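Local structure of hypothetical protein (Pseudomonas putida, 2HLJ) at residues L60-N65 with S108-L113; V76-Q81 with V92-H97; Y66-K71 with A99-V104. The protein probably acts on acyl-CoA thioesters as a hot-dog-fold enzyme, either as a thioesterase or as a betainyl-CoA thiolase. All blocks are in the same frame, centred on the assembly; numbering follows the deposited sequence.

Contact 1. Residues L60-N65 with S108-L113; sequences LEAHIN and SEQMLL
His63 O receives the hydroxyl of Ser108 and, more weakly, the backbone N of Glu109. The hydroxyl bond is the short one, 2.6 Å from Ser108 OG to His63 O. Two antiparallel strands of the hot-dog sheet meet here, with a classic beta bulge at one end. Ser108 OG lies anti to its own backbone N (chi1 -176°), beside the carbonyl carbon. It reaches His63 O from a position tilted out of the carbonyl plane. The same hydroxyl accepts a bond from Gln110 NE2, 3.1 Å from Ser108 OG. This donor bond is nearly straight, and the oxygen sits in the plane of the amide. Ser108 thus donates across the strands and accepts along its own strand, which fixes the hydroxyl and steadies the Gln110 amide. The CG of Gln110 also rests 4.0 Å from Ala62 CB. Ser108, Gln110 and Ile64 send their side chains to the face covered by helix 25-43. On its far side, strand 57-66 pairs antiparallel with a strand of the second subunit, so the sheet continues across the dimer. At the bulge, Leu60 and Glu61 both face Met111, a selenomethionine. Met111 N donates to Glu61 O at 3.0 Å, and Leu60 N donates to Met111 O at 2.9 Å. From the bulge itself, Leu60 CG packs 3.9 Å from Leu113 CB.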
# COMPACT_ATOMS: atom_id res chain seq x y z
N LEU A 60 -2.33 -7.83 7.28
CA LEU A 60 -2.20 -9.06 6.51
C LEU A 60 -2.17 -8.77 5.01
O LEU A 60 -1.42 -9.38 4.26
CB LEU A 60 -3.35 -10.02 6.82
CG LEU A 60 -3.35 -10.64 8.21
CD1 LEU A 60 -4.63 -11.39 8.47
CD2 LEU A 60 -2.13 -11.53 8.35
N GLU A 61 -2.98 -7.80 4.60
CA GLU A 61 -3.34 -7.62 3.20
C GLU A 61 -4.05 -6.29 3.05
O GLU A 61 -4.83 -5.90 3.91
CB GLU A 61 -4.29 -8.75 2.81
CG GLU A 61 -4.47 -8.98 1.34
CD GLU A 61 -5.32 -10.21 1.04
OE1 GLU A 61 -5.73 -10.96 1.97
OE2 GLU A 61 -5.56 -10.44 -0.15
N ALA A 62 -3.80 -5.60 1.94
CA ALA A 62 -4.47 -4.36 1.65
C ALA A 62 -4.57 -4.16 0.15
O ALA A 62 -3.68 -4.58 -0.61
CB ALA A 62 -3.71 -3.17 2.28
N HIS A 63 -5.68 -3.55 -0.27
CA HIS A 63 -5.82 -3.06 -1.64
C HIS A 63 -5.87 -1.55 -1.52
O HIS A 63 -6.35 -1.03 -0.53
CB HIS A 63 -7.12 -3.56 -2.30
CG HIS A 63 -7.05 -3.58 -3.79
ND1 HIS A 63 -7.64 -2.60 -4.56
CD2 HIS A 63 -6.42 -4.40 -4.66
CE1 HIS A 63 -7.38 -2.83 -5.83
NE2 HIS A 63 -6.64 -3.91 -5.92
N ILE A 64 -5.36 -0.84 -2.52
CA ILE A 64 -5.52 0.60 -2.53
C ILE A 64 -5.78 1.09 -3.93
O ILE A 64 -5.11 0.71 -4.88
CB ILE A 64 -4.34 1.33 -1.83
CG1 ILE A 64 -4.49 2.82 -1.98
CG2 ILE A 64 -3.03 0.91 -2.36
CD1 ILE A 64 -3.62 3.53 -0.98
N ASN A 65 -6.83 1.91 -4.04
CA ASN A 65 -7.14 2.60 -5.28
C ASN A 65 -6.78 4.04 -5.16
O ASN A 65 -7.23 4.69 -4.23
CB ASN A 65 -8.60 2.48 -5.56
CG ASN A 65 -8.99 1.06 -5.81
OD1 ASN A 65 -9.16 0.28 -4.87
ND2 ASN A 65 -9.05 0.68 -7.07
N SER A 108 -8.78 2.43 0.64
CA SER A 108 -8.07 1.19 0.87
C SER A 108 -8.87 0.27 1.73
O SER A 108 -9.33 0.68 2.80
CB SER A 108 -6.74 1.47 1.62
OG SER A 108 -6.02 0.27 1.75
N GLU A 109 -9.00 -0.98 1.28
CA GLU A 109 -9.62 -2.06 2.02
C GLU A 109 -8.49 -2.85 2.64
O GLU A 109 -7.54 -3.18 1.94
CB GLU A 109 -10.40 -2.96 1.05
CG GLU A 109 -11.24 -4.02 1.74
CD GLU A 109 -11.83 -5.04 0.79
OE1 GLU A 109 -11.57 -4.94 -0.44
OE2 GLU A 109 -12.57 -5.93 1.27
N GLN A 110 -8.57 -3.17 3.93
CA GLN A 110 -7.49 -3.85 4.60
C GLN A 110 -7.99 -4.88 5.55
O GLN A 110 -9.08 -4.74 6.12
CB GLN A 110 -6.66 -2.87 5.43
CG GLN A 110 -6.43 -1.56 4.71
CD GLN A 110 -5.32 -0.79 5.32
OE1 GLN A 110 -5.00 -0.95 6.49
NE2 GLN A 110 -4.73 0.08 4.53
N MSE A 111 -7.17 -5.90 5.73
CA MSE A 111 -7.40 -6.92 6.75
C MSE A 111 -6.22 -6.92 7.72
O MSE A 111 -5.07 -7.01 7.30
CB MSE A 111 -7.56 -8.30 6.09
CG MSE A 111 -7.83 -9.41 7.09
SE MSE A 111 -9.63 -9.29 7.78
CE MSE A 111 -10.60 -9.76 6.16
N LEU A 112 -6.52 -6.83 9.01
CA LEU A 112 -5.49 -6.71 10.05
C LEU A 112 -5.69 -7.83 11.07
O LEU A 112 -6.81 -8.23 11.31
CB LEU A 112 -5.65 -5.35 10.73
CG LEU A 112 -5.74 -4.10 9.84
CD1 LEU A 112 -6.80 -3.20 10.32
CD2 LEU A 112 -4.39 -3.36 9.87
N LEU A 113 -4.58 -8.35 11.58
CA LEU A 113 -4.53 -9.44 12.55
C LEU A 113 -4.07 -8.92 13.89
O LEU A 113 -3.05 -8.21 13.97
CB LEU A 113 -3.51 -10.51 12.08
CG LEU A 113 -3.28 -11.71 13.02
CD1 LEU A 113 -4.54 -12.51 13.18
CD2 LEU A 113 -2.17 -12.60 12.51

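Contact 2. Residues V76-Q81 with V92-H97; sequences VWVQTQ and VYHSLH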
# COMPACT_ATOMS: atom_id res chain seq x y z
N VAL A 76 -5.61 17.05 4.37
CA VAL A 76 -6.39 15.87 4.07
C VAL A 76 -6.83 15.22 5.36
O VAL A 76 -6.23 15.44 6.41
CB VAL A 76 -5.60 14.85 3.18
CG1 VAL A 76 -5.25 15.44 1.80
CG2 VAL A 76 -4.34 14.28 3.90
N TRP A 77 -7.87 14.41 5.27
CA TRP A 77 -8.33 13.61 6.39
C TRP A 77 -8.75 12.23 5.93
O TRP A 77 -9.09 12.01 4.75
CB TRP A 77 -9.51 14.28 7.15
CG TRP A 77 -10.81 14.36 6.46
CD1 TRP A 77 -11.79 13.39 6.44
CD2 TRP A 77 -11.34 15.48 5.75
NE1 TRP A 77 -12.87 13.85 5.73
CE2 TRP A 77 -12.61 15.12 5.28
CE3 TRP A 77 -10.84 16.75 5.43
CZ2 TRP A 77 -13.40 15.97 4.51
CZ3 TRP A 77 -11.64 17.60 4.68
CH2 TRP A 77 -12.89 17.20 4.21
N VAL A 78 -8.76 11.30 6.89
CA VAL A 78 -9.18 9.93 6.63
C VAL A 78 -10.52 9.65 7.24
O VAL A 78 -10.75 9.97 8.40
CB VAL A 78 -8.15 8.92 7.23
CG1 VAL A 78 -8.47 7.51 6.81
CG2 VAL A 78 -6.76 9.29 6.82
N GLN A 79 -11.40 9.01 6.46
CA GLN A 79 -12.63 8.43 6.99
C GLN A 79 -12.47 6.92 7.07
O GLN A 79 -11.83 6.31 6.24
CB GLN A 79 -13.85 8.81 6.11
CG GLN A 79 -14.22 10.27 6.36
CD GLN A 79 -15.26 10.84 5.45
OE1 GLN A 79 -15.29 12.04 5.29
NE2 GLN A 79 -16.11 10.01 4.84
N THR A 80 -13.02 6.32 8.11
CA THR A 80 -12.75 4.91 8.38
C THR A 80 -14.06 4.21 8.70
O THR A 80 -14.86 4.72 9.49
CB THR A 80 -11.77 4.73 9.52
OG1 THR A 80 -10.54 5.46 9.27
CG2 THR A 80 -11.48 3.26 9.74
N GLN A 81 -14.30 3.08 8.04
CA GLN A 81 -15.41 2.18 8.38
C GLN A 81 -14.91 0.78 8.73
O GLN A 81 -13.92 0.27 8.14
CB GLN A 81 -16.36 2.04 7.22
CG GLN A 81 -16.93 3.33 6.72
CD GLN A 81 -18.09 3.11 5.75
OE1 GLN A 81 -19.00 2.35 6.03
NE2 GLN A 81 -18.06 3.80 4.61
N VAL A 92 -11.28 -3.46 7.58
CA VAL A 92 -11.47 -2.01 7.60
C VAL A 92 -11.35 -1.36 6.22
O VAL A 92 -10.77 -1.93 5.30
CB VAL A 92 -10.47 -1.32 8.55
CG1 VAL A 92 -10.63 -1.89 9.95
CG2 VAL A 92 -9.05 -1.51 8.07
N TYR A 93 -11.91 -0.16 6.10
CA TYR A 93 -11.93 0.56 4.84
C TYR A 93 -11.63 2.00 5.18
O TYR A 93 -12.33 2.57 6.00
CB TYR A 93 -13.33 0.47 4.20
CG TYR A 93 -13.49 1.18 2.85
CD1 TYR A 93 -13.10 0.57 1.69
CD2 TYR A 93 -14.06 2.43 2.76
CE1 TYR A 93 -13.25 1.18 0.46
CE2 TYR A 93 -14.22 3.07 1.54
CZ TYR A 93 -13.80 2.42 0.39
OH TYR A 93 -13.98 2.96 -0.86
N HIS A 94 -10.53 2.53 4.63
CA HIS A 94 -10.16 3.92 4.79
C HIS A 94 -10.38 4.65 3.47
O HIS A 94 -10.17 4.07 2.40
CB HIS A 94 -8.67 4.06 5.13
CG HIS A 94 -8.26 3.49 6.45
ND1 HIS A 94 -8.79 3.92 7.66
CD2 HIS A 94 -7.33 2.56 6.76
CE1 HIS A 94 -8.20 3.26 8.64
NE2 HIS A 94 -7.29 2.46 8.12
N SER A 95 -10.82 5.90 3.55
CA SER A 95 -10.91 6.76 2.39
C SER A 95 -10.24 8.10 2.72
O SER A 95 -10.18 8.53 3.89
CB SER A 95 -12.36 6.91 1.89
OG SER A 95 -13.21 7.42 2.93
N LEU A 96 -9.66 8.73 1.71
CA LEU A 96 -8.91 9.97 1.88
C LEU A 96 -9.68 11.09 1.25
O LEU A 96 -10.21 10.95 0.16
CB LEU A 96 -7.52 9.89 1.26
CG LEU A 96 -6.53 11.03 1.60
CD1 LEU A 96 -6.07 11.03 3.05
CD2 LEU A 96 -5.34 10.99 0.66
N HIS A 97 -9.70 12.24 1.93
CA HIS A 97 -10.58 13.36 1.56
C HIS A 97 -9.87 14.70 1.74
O HIS A 97 -8.90 14.81 2.52
CB HIS A 97 -11.83 13.38 2.47
CG HIS A 97 -12.59 12.08 2.47
ND1 HIS A 97 -13.78 11.91 1.79
CD2 HIS A 97 -12.33 10.90 3.07
CE1 HIS A 97 -14.19 10.67 1.95
NE2 HIS A 97 -13.32 10.03 2.71
O HOH W 1 -14.19 5.27 4.65
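The first torsion of Trp77 sets CG between the backbone N and the carbonyl carbon (chi1 70°), which brings the indole to where His97 CB stands. His97 CB lies over one face of the indole in a CH-pi contact, 3.6 Å from the centroid of the five-membered ring. His97 CG is anti to its carbonyl carbon (chi1 -55°) and starts the imidazole off toward Gln79. The His97 ring is slid aside and barely overlaps the indole. It stacks instead on the amide of Gln79, the two planes 13° apart, with Gln79 CD 3.5 Å from His97 NE2. Trp77 NE1 donates to Gln79 OE1 at 3.1 Å, in the plane of the indole. Ser95 OG and His97 NE2 are 2.6 Å apart and hydrogen-bonded. The backbones pair as a regular antiparallel hairpin of the hot-dog sheet. On the face of Thr80 and His94, which helix 25-43 covers, Thr80 OG1 bonds His94 ND1 at 2.8 Å, at the edge of the ring. Thr80 OG1 also bonds Thr7, its stronger partner, and His94 NE2 bonds Thr36. Both nitrogens of His94 are therefore engaged, which fixes the rotation of a buried ring. On the face of Trp77, Gln79 and His97, the indole N-H settles which end of the Gln79 amide carries the oxygen.

Contact 3. Residues Y66-K71 with A99-V104; sequences YLHEVK and AGFDEV
His68 meets Glu103 from above the carboxylate plane rather than within it. The bond is nevertheless short and fairly straight, 2.7 Å from His68 NE2 to Glu103 OE2, with an angle of 164° at the hydrogen. Glu103 OE2 lies close to the plane of the imidazole, and the ring and carboxylate planes are turned 73° apart. Glu103 CG lies between its backbone N and carbonyl carbon (chi1 61°), which starts the side chain on its way to His68 NE2. Phe101 approaches the same imidazole from another direction. Its edge points at one face of the His68 ring, a T-shaped stack with centroids 4.8 Å apart. Phe101 CZ comes within 3.5 Å of His68 NE2, over the rim of the ring rather than its centre. A third neighbour, Val104 O, lies at the ring edge, 3.4 Å from His68 CD2. This oxygen is buried by the contact and has no hydrogen-bond partner in the model. Leu67 CB packs against it at 3.6 Å, and Leu67 CD2 touches Val104 CG2 at 3.9 Å. The contact is at the surface. It joins the loop that follows strand 57-66 to the turn leading into strand 104-114, where the chain changes direction at Glu103. His68 O is also bonded by Tyr28 OH, and the backbone of Leu67 and His68 pairs with Leu105. The imidazole is thus held by one carboxylate oxygen, Glu103 OE2, close to its plane, and by an aromatic edge over one face. The nearby carboxylate would probably stabilise a protonated His68 and so raise its pKa.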
# COMPACT_ATOMS: atom_id res chain seq x y z
N TYR A 66 -6.05 4.56 -6.15
CA TYR A 66 -5.67 5.97 -6.14
C TYR A 66 -6.45 6.68 -7.23
O TYR A 66 -6.25 6.39 -8.40
CB TYR A 66 -4.18 6.11 -6.41
CG TYR A 66 -3.27 5.34 -5.48
CD1 TYR A 66 -2.88 4.03 -5.79
CD2 TYR A 66 -2.71 5.95 -4.36
CE1 TYR A 66 -2.01 3.34 -4.97
CE2 TYR A 66 -1.84 5.27 -3.57
CZ TYR A 66 -1.50 3.97 -3.85
OH TYR A 66 -0.62 3.33 -3.00
N LEU A 67 -7.39 7.54 -6.84
CA LEU A 67 -8.28 8.22 -7.78
C LEU A 67 -7.74 9.58 -8.19
O LEU A 67 -7.99 10.01 -9.30
CB LEU A 67 -9.69 8.35 -7.19
CG LEU A 67 -10.46 7.05 -6.88
CD1 LEU A 67 -10.39 6.04 -8.05
CD2 LEU A 67 -10.00 6.37 -5.63
N HIS A 68 -6.98 10.23 -7.31
CA HIS A 68 -6.50 11.58 -7.55
C HIS A 68 -5.15 11.84 -6.91
O HIS A 68 -4.83 11.34 -5.82
CB HIS A 68 -7.49 12.60 -7.00
CG HIS A 68 -8.82 12.53 -7.67
ND1 HIS A 68 -9.07 13.12 -8.88
CD2 HIS A 68 -9.96 11.90 -7.31
CE1 HIS A 68 -10.31 12.88 -9.24
NE2 HIS A 68 -10.88 12.13 -8.31
N GLU A 69 -4.37 12.61 -7.64
CA GLU A 69 -3.11 13.16 -7.13
C GLU A 69 -3.40 14.09 -5.98
O GLU A 69 -4.46 14.72 -5.92
CB GLU A 69 -2.34 13.89 -8.24
CG GLU A 69 -2.90 15.28 -8.59
CD GLU A 69 -4.31 15.23 -9.25
OE1 GLU A 69 -4.68 14.17 -9.83
OE2 GLU A 69 -5.03 16.25 -9.19
N VAL A 70 -2.46 14.17 -5.06
CA VAL A 70 -2.58 15.06 -3.93
C VAL A 70 -1.32 15.88 -3.88
O VAL A 70 -0.21 15.35 -3.91
CB VAL A 70 -2.81 14.27 -2.62
CG1 VAL A 70 -2.94 15.20 -1.46
CG2 VAL A 70 -4.07 13.39 -2.76
N LYS A 71 -1.48 17.19 -3.84
CA LYS A 71 -0.38 18.09 -4.00
C LYS A 71 0.20 18.51 -2.64
O LYS A 71 -0.47 18.49 -1.60
CB LYS A 71 -0.80 19.33 -4.83
CG LYS A 71 -1.24 19.06 -6.27
CD LYS A 71 -1.69 20.35 -6.91
CE LYS A 71 -2.19 20.18 -8.35
NZ LYS A 71 -1.16 19.61 -9.28
N ALA A 99 -11.17 19.20 1.67
CA ALA A 99 -12.30 20.16 1.61
C ALA A 99 -12.54 20.63 0.19
O ALA A 99 -11.59 20.83 -0.59
CB ALA A 99 -12.03 21.36 2.53
N GLY A 100 -13.81 20.78 -0.15
CA GLY A 100 -14.18 21.40 -1.42
C GLY A 100 -14.11 20.50 -2.63
O GLY A 100 -14.21 20.97 -3.77
N PHE A 101 -13.93 19.20 -2.39
CA PHE A 101 -13.87 18.21 -3.46
C PHE A 101 -14.60 16.99 -2.95
O PHE A 101 -14.15 16.37 -2.02
CB PHE A 101 -12.40 17.87 -3.75
CG PHE A 101 -12.21 16.97 -4.93
CD1 PHE A 101 -12.39 17.46 -6.23
CD2 PHE A 101 -11.87 15.62 -4.76
CE1 PHE A 101 -12.21 16.63 -7.32
CE2 PHE A 101 -11.69 14.79 -5.85
CZ PHE A 101 -11.86 15.29 -7.13
N ASP A 102 -15.75 16.68 -3.53
CA ASP A 102 -16.64 15.71 -2.92
C ASP A 102 -16.63 14.36 -3.61
O ASP A 102 -17.69 13.82 -3.94
CB ASP A 102 -18.08 16.26 -2.81
CG ASP A 102 -18.69 16.62 -4.15
OD1 ASP A 102 -17.94 17.05 -5.07
OD2 ASP A 102 -19.94 16.49 -4.28
N GLU A 103 -15.43 13.84 -3.88
CA GLU A 103 -15.21 12.41 -4.14
C GLU A 103 -13.91 11.97 -3.47
O GLU A 103 -13.07 12.82 -3.11
CB GLU A 103 -15.20 12.10 -5.64
CG GLU A 103 -14.12 12.77 -6.48
CD GLU A 103 -14.26 12.48 -8.00
OE1 GLU A 103 -15.13 13.15 -8.64
OE2 GLU A 103 -13.50 11.62 -8.55
N VAL A 104 -13.73 10.68 -3.26
CA VAL A 104 -12.53 10.27 -2.56
C VAL A 104 -11.29 10.48 -3.44
O VAL A 104 -11.32 10.32 -4.66
CB VAL A 104 -12.57 8.83 -2.01
CG1 VAL A 104 -13.74 8.69 -1.03
CG2 VAL A 104 -12.65 7.80 -3.14

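The three contacts nest one inside another. From the N terminus, the chain passes through 60-65 and runs straight into 66-71, the first segments of contacts 1 and 3. It then forms the hairpin of 76-81 and 92-97, so contact 2 closes the innermost loop. The turn at 99-104 closes contact 3 around that hairpin. Segment 108-113 closes contact 1 around both. Contacts 1 and 2 share a sheet, since strands 89-98 and 104-114 are neighbours in it: Ser108 N lies 2.8 Å from His94 O. Contact 3 lies at one end of the sheet, where Val104 packs on Ser95 and His97 of contact 2.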